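Local coordinates for protein phist (Plasmodium falciparum, PDB 4JLE) that binds the virulence factor PfEMP1, probably its cytoplasmic ATS segment through this helical PHIST domain, and comigrates with it to knobs on the host cell surface, at the interface of chains A and B. Coordinates in Å, arbitrary orientation; residue numbers count along the deposited sequence, not the author numbering. Chains: chain A/B, Phist.

Contact 1: the interface of chains A and B. Residues chain A 55, 94-95, 98; chain B 131, 134, 138.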
# COMPACT_ATOMS: atom_id res chain seq x y z
N PHE A 55 6.29 -0.53 13.87
CA PHE A 55 5.75 0.64 13.16
C PHE A 55 4.74 1.41 14.06
O PHE A 55 4.75 2.65 14.13
CB PHE A 55 5.09 0.22 11.83
CG PHE A 55 4.06 1.17 11.25
CD1 PHE A 55 2.70 1.03 11.56
CD2 PHE A 55 4.44 2.20 10.39
CE1 PHE A 55 1.74 1.92 11.04
CE2 PHE A 55 3.49 3.11 9.89
CZ PHE A 55 2.15 2.95 10.20
N TYR A 94 2.51 4.70 3.41
CA TYR A 94 3.95 4.63 3.16
C TYR A 94 4.51 3.30 3.65
O TYR A 94 5.33 2.74 2.95
CB TYR A 94 4.67 5.80 3.84
CG TYR A 94 4.69 7.03 2.96
CD1 TYR A 94 5.57 7.12 1.87
CD2 TYR A 94 3.77 8.06 3.15
CE1 TYR A 94 5.57 8.23 1.04
CE2 TYR A 94 3.77 9.19 2.31
CZ TYR A 94 4.67 9.26 1.25
OH TYR A 94 4.72 10.32 0.39
N ALA A 95 4.02 2.76 4.79
CA ALA A 95 4.46 1.45 5.32
C ALA A 95 4.06 0.30 4.39
O ALA A 95 4.83 -0.66 4.24
CB ALA A 95 3.92 1.22 6.71
N GLN A 98 6.39 0.42 1.42
CA GLN A 98 7.69 -0.10 1.84
C GLN A 98 7.66 -1.64 1.88
O GLN A 98 8.58 -2.27 1.39
CB GLN A 98 8.09 0.48 3.21
CG GLN A 98 9.37 -0.08 3.83
CD GLN A 98 10.62 0.38 3.15
OE1 GLN A 98 11.35 -0.41 2.59
NE2 GLN A 98 10.95 1.65 3.18
N TRP B 131 13.82 -1.79 7.20
CA TRP B 131 12.72 -1.44 8.08
C TRP B 131 13.16 -0.51 9.22
O TRP B 131 12.38 0.35 9.63
CB TRP B 131 12.07 -2.68 8.65
CG TRP B 131 11.00 -3.24 7.77
CD1 TRP B 131 10.93 -4.52 7.28
CD2 TRP B 131 9.79 -2.58 7.35
NE1 TRP B 131 9.73 -4.71 6.65
CE2 TRP B 131 9.03 -3.53 6.63
CE3 TRP B 131 9.28 -1.27 7.50
CZ2 TRP B 131 7.77 -3.21 6.09
CZ3 TRP B 131 8.03 -0.96 6.97
CH2 TRP B 131 7.29 -1.92 6.28
N PHE B 134 13.54 2.82 7.50
CA PHE B 134 12.22 3.34 7.20
C PHE B 134 11.60 3.99 8.47
O PHE B 134 11.15 5.14 8.42
CB PHE B 134 11.29 2.22 6.64
CG PHE B 134 9.84 2.65 6.52
CD1 PHE B 134 9.37 3.30 5.37
CD2 PHE B 134 8.94 2.42 7.57
CE1 PHE B 134 8.04 3.70 5.28
CE2 PHE B 134 7.61 2.87 7.49
CZ PHE B 134 7.17 3.51 6.35
N MET B 138 10.48 7.93 9.05
CA MET B 138 9.05 8.11 9.34
C MET B 138 8.85 8.93 10.62
O MET B 138 7.98 9.80 10.67
CB MET B 138 8.39 6.71 9.48
CG MET B 138 6.94 6.72 9.92
SD MET B 138 6.33 5.08 10.37
CE MET B 138 5.39 5.49 11.78
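Helix 117-163 of chain B lies against helices 37-72 and 77-110 of chain A, lending A:Phe55, A:Tyr94, A:Ala95 and A:Gln98 the side chains of B:Trp131, B:Phe134 and B:Met138. B:Phe134 hides 69 Å² against the partner: its CG stands anti to the backbone N (chi1 170°), which carries the ring outward until CZ meets CA of A:Ala95 at 3.6 Å. One rim of the same ring, through CE1, comes to 3.7 Å from the backbone O of A:Tyr94. A:Gln98 lies across both aromatics of chain B. Bent at chi2 (72°), it lays CG over the six-membered ring of B:Trp131, 3.8 Å from the centroid, as a CH-pi contact displaced toward the rim. The side chain runs antiparallel past B:Phe134, its amide plane turned 70° from the ring, and NE2 lies near ring atom CD1 at 3.2 Å. Within chain B, CE2 of B:Phe134 abuts the indole at its edge, in plane, so the two aromatics support one another. Farther along, the thioether of B:Met138 crosses A:Phe55 at about a right angle: SD lies 3.4 Å from CD2, and methyl CE is lifted above the ring plane over the CD2-CE2 side. The patch buries 208 Å² and sits near the middle of helices 37-72 and 77-110 and in the first half of helix 117-163, the third long helix.

Contact 2: the interface of chains A and B. Residues chain A 44, 105-106, 109-110; chain B 120, 123-124, 126.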
# COMPACT_ATOMS: atom_id res chain seq x y z
N PHE A 44 8.80 -15.24 7.20
CA PHE A 44 8.34 -13.98 6.64
C PHE A 44 7.06 -13.48 7.34
O PHE A 44 6.94 -12.27 7.53
CB PHE A 44 8.15 -14.06 5.12
CG PHE A 44 9.44 -13.93 4.33
CD1 PHE A 44 10.32 -12.86 4.56
CD2 PHE A 44 9.74 -14.82 3.31
CE1 PHE A 44 11.49 -12.74 3.81
CE2 PHE A 44 10.91 -14.68 2.55
CZ PHE A 44 11.78 -13.64 2.81
N TYR A 105 11.59 -6.96 -3.69
CA TYR A 105 13.05 -7.14 -3.54
C TYR A 105 13.37 -8.61 -3.27
O TYR A 105 14.22 -9.17 -3.94
CB TYR A 105 13.63 -6.25 -2.42
CG TYR A 105 15.11 -6.46 -2.21
CD1 TYR A 105 16.05 -5.78 -2.98
CD2 TYR A 105 15.58 -7.38 -1.27
CE1 TYR A 105 17.42 -6.01 -2.82
CE2 TYR A 105 16.94 -7.64 -1.12
CZ TYR A 105 17.86 -6.93 -1.88
OH TYR A 105 19.21 -7.15 -1.70
N ALA A 106 12.68 -9.21 -2.28
CA ALA A 106 12.88 -10.61 -1.89
C ALA A 106 12.50 -11.56 -3.04
O ALA A 106 13.22 -12.52 -3.27
CB ALA A 106 12.08 -10.93 -0.64
N SER A 109 15.30 -11.28 -5.76
CA SER A 109 16.61 -11.71 -5.27
C SER A 109 16.73 -13.21 -5.11
O SER A 109 17.83 -13.72 -5.20
CB SER A 109 16.93 -11.08 -3.93
OG SER A 109 16.90 -9.67 -4.03
N LEU A 110 15.61 -13.89 -4.81
CA LEU A 110 15.61 -15.32 -4.51
C LEU A 110 15.23 -16.19 -5.71
O LEU A 110 15.50 -17.39 -5.69
CB LEU A 110 14.66 -15.61 -3.32
CG LEU A 110 15.00 -14.95 -1.97
CD1 LEU A 110 13.83 -15.09 -0.97
CD2 LEU A 110 16.26 -15.54 -1.38
N PHE B 120 18.93 -16.67 1.76
CA PHE B 120 17.70 -16.34 2.46
C PHE B 120 18.01 -15.39 3.64
O PHE B 120 17.31 -14.39 3.82
CB PHE B 120 17.00 -17.62 2.96
CG PHE B 120 15.78 -17.32 3.81
CD1 PHE B 120 14.60 -16.87 3.23
CD2 PHE B 120 15.83 -17.43 5.19
CE1 PHE B 120 13.49 -16.57 4.02
CE2 PHE B 120 14.72 -17.13 5.98
CZ PHE B 120 13.55 -16.71 5.38
N VAL B 123 18.93 -11.83 2.39
CA VAL B 123 17.71 -11.11 2.01
C VAL B 123 16.99 -10.61 3.28
O VAL B 123 16.62 -9.44 3.36
CB VAL B 123 16.79 -11.98 1.13
CG1 VAL B 123 15.42 -11.33 0.95
CG2 VAL B 123 17.44 -12.25 -0.23
N LEU B 124 16.87 -11.49 4.27
CA LEU B 124 16.23 -11.23 5.55
C LEU B 124 16.94 -10.12 6.32
O LEU B 124 16.28 -9.25 6.86
CB LEU B 124 16.22 -12.53 6.36
CG LEU B 124 15.20 -12.65 7.48
CD1 LEU B 124 13.77 -12.68 6.94
CD2 LEU B 124 15.46 -13.89 8.27
N TYR B 126 18.75 -7.72 4.99
CA TYR B 126 18.50 -6.51 4.22
C TYR B 126 17.11 -5.93 4.54
O TYR B 126 16.99 -4.72 4.74
CB TYR B 126 18.64 -6.79 2.72
CG TYR B 126 18.32 -5.61 1.82
CD1 TYR B 126 19.28 -4.66 1.50
CD2 TYR B 126 17.05 -5.47 1.26
CE1 TYR B 126 18.99 -3.59 0.66
CE2 TYR B 126 16.76 -4.41 0.39
CZ TYR B 126 17.73 -3.47 0.10
OH TYR B 126 17.44 -2.42 -0.73
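This is a largely apolar helix-to-helix interface in which the start of helix 117-163 of chain B packs on helices 37-72 and 77-110 of chain A, holding together the two-fold dimer of the deposited assembly, which may or may not be the form taken in the cell. Side chains of A:Tyr105 and B:Tyr126 meet face to face, their rings stacked with centroids 4.0 Å apart and planes slightly inclined. In both tyrosines CG is anti to the backbone N (chi1 177° in A:Tyr105), a setting that sends each ring away from its own helix toward the other. Ring atom CE2 of B:Tyr126 lies over the centre of the A:Tyr105 ring, whereas CZ of A:Tyr105 falls toward the rim of B:Tyr126, so the stack is slipped. The opposite face of A:Tyr105 carries the hydroxyl OG of A:Ser109, leaving this ring sandwiched between its own chain and the partner. B:Val123 forms the middle of the patch and hides 80 Å² of its surface. Its two methyls divide the work: CG1 rests on CB of A:Ala106 at 3.7 Å, while CG2 fits between A:Ser109 and A:Leu110, 3.7 Å from CD2 of the leucine. On the far flank, A:Phe44 and B:Phe120 approach from opposite directions and meet edge-to-face, with centroids 5.3 Å apart and planes at 70°; the CE1 edge of B:Phe120 points at the face of A:Phe44, near CE2 and CZ. B:Leu124 borders another part of that phenyl ring, bringing CD1 to 3.9 Å from CE1 of A:Phe44. Behind the tyrosine stack, A:Ser109 OG donates a 2.7 Å hydrogen bond to the backbone O of A:Tyr105, arriving 38° out of the carbonyl plane.

Contact 1 and contact 2 lie about 17 Å apart, measured between the centres of their C-alpha atoms, and use the same three helices: 37-72 and 77-110 of chain A and 117-163 of chain B. They share no residue. B:Tyr126 of contact 2 and B:Trp131 of contact 1 are five positions apart on one helix, so the patches form successive stretches of a continuous surface. The two-fold axis repeats both with the chains exchanged. Each long third helix thus packs across its partner at two levels at least, which may resist tilting of one subunit against the other.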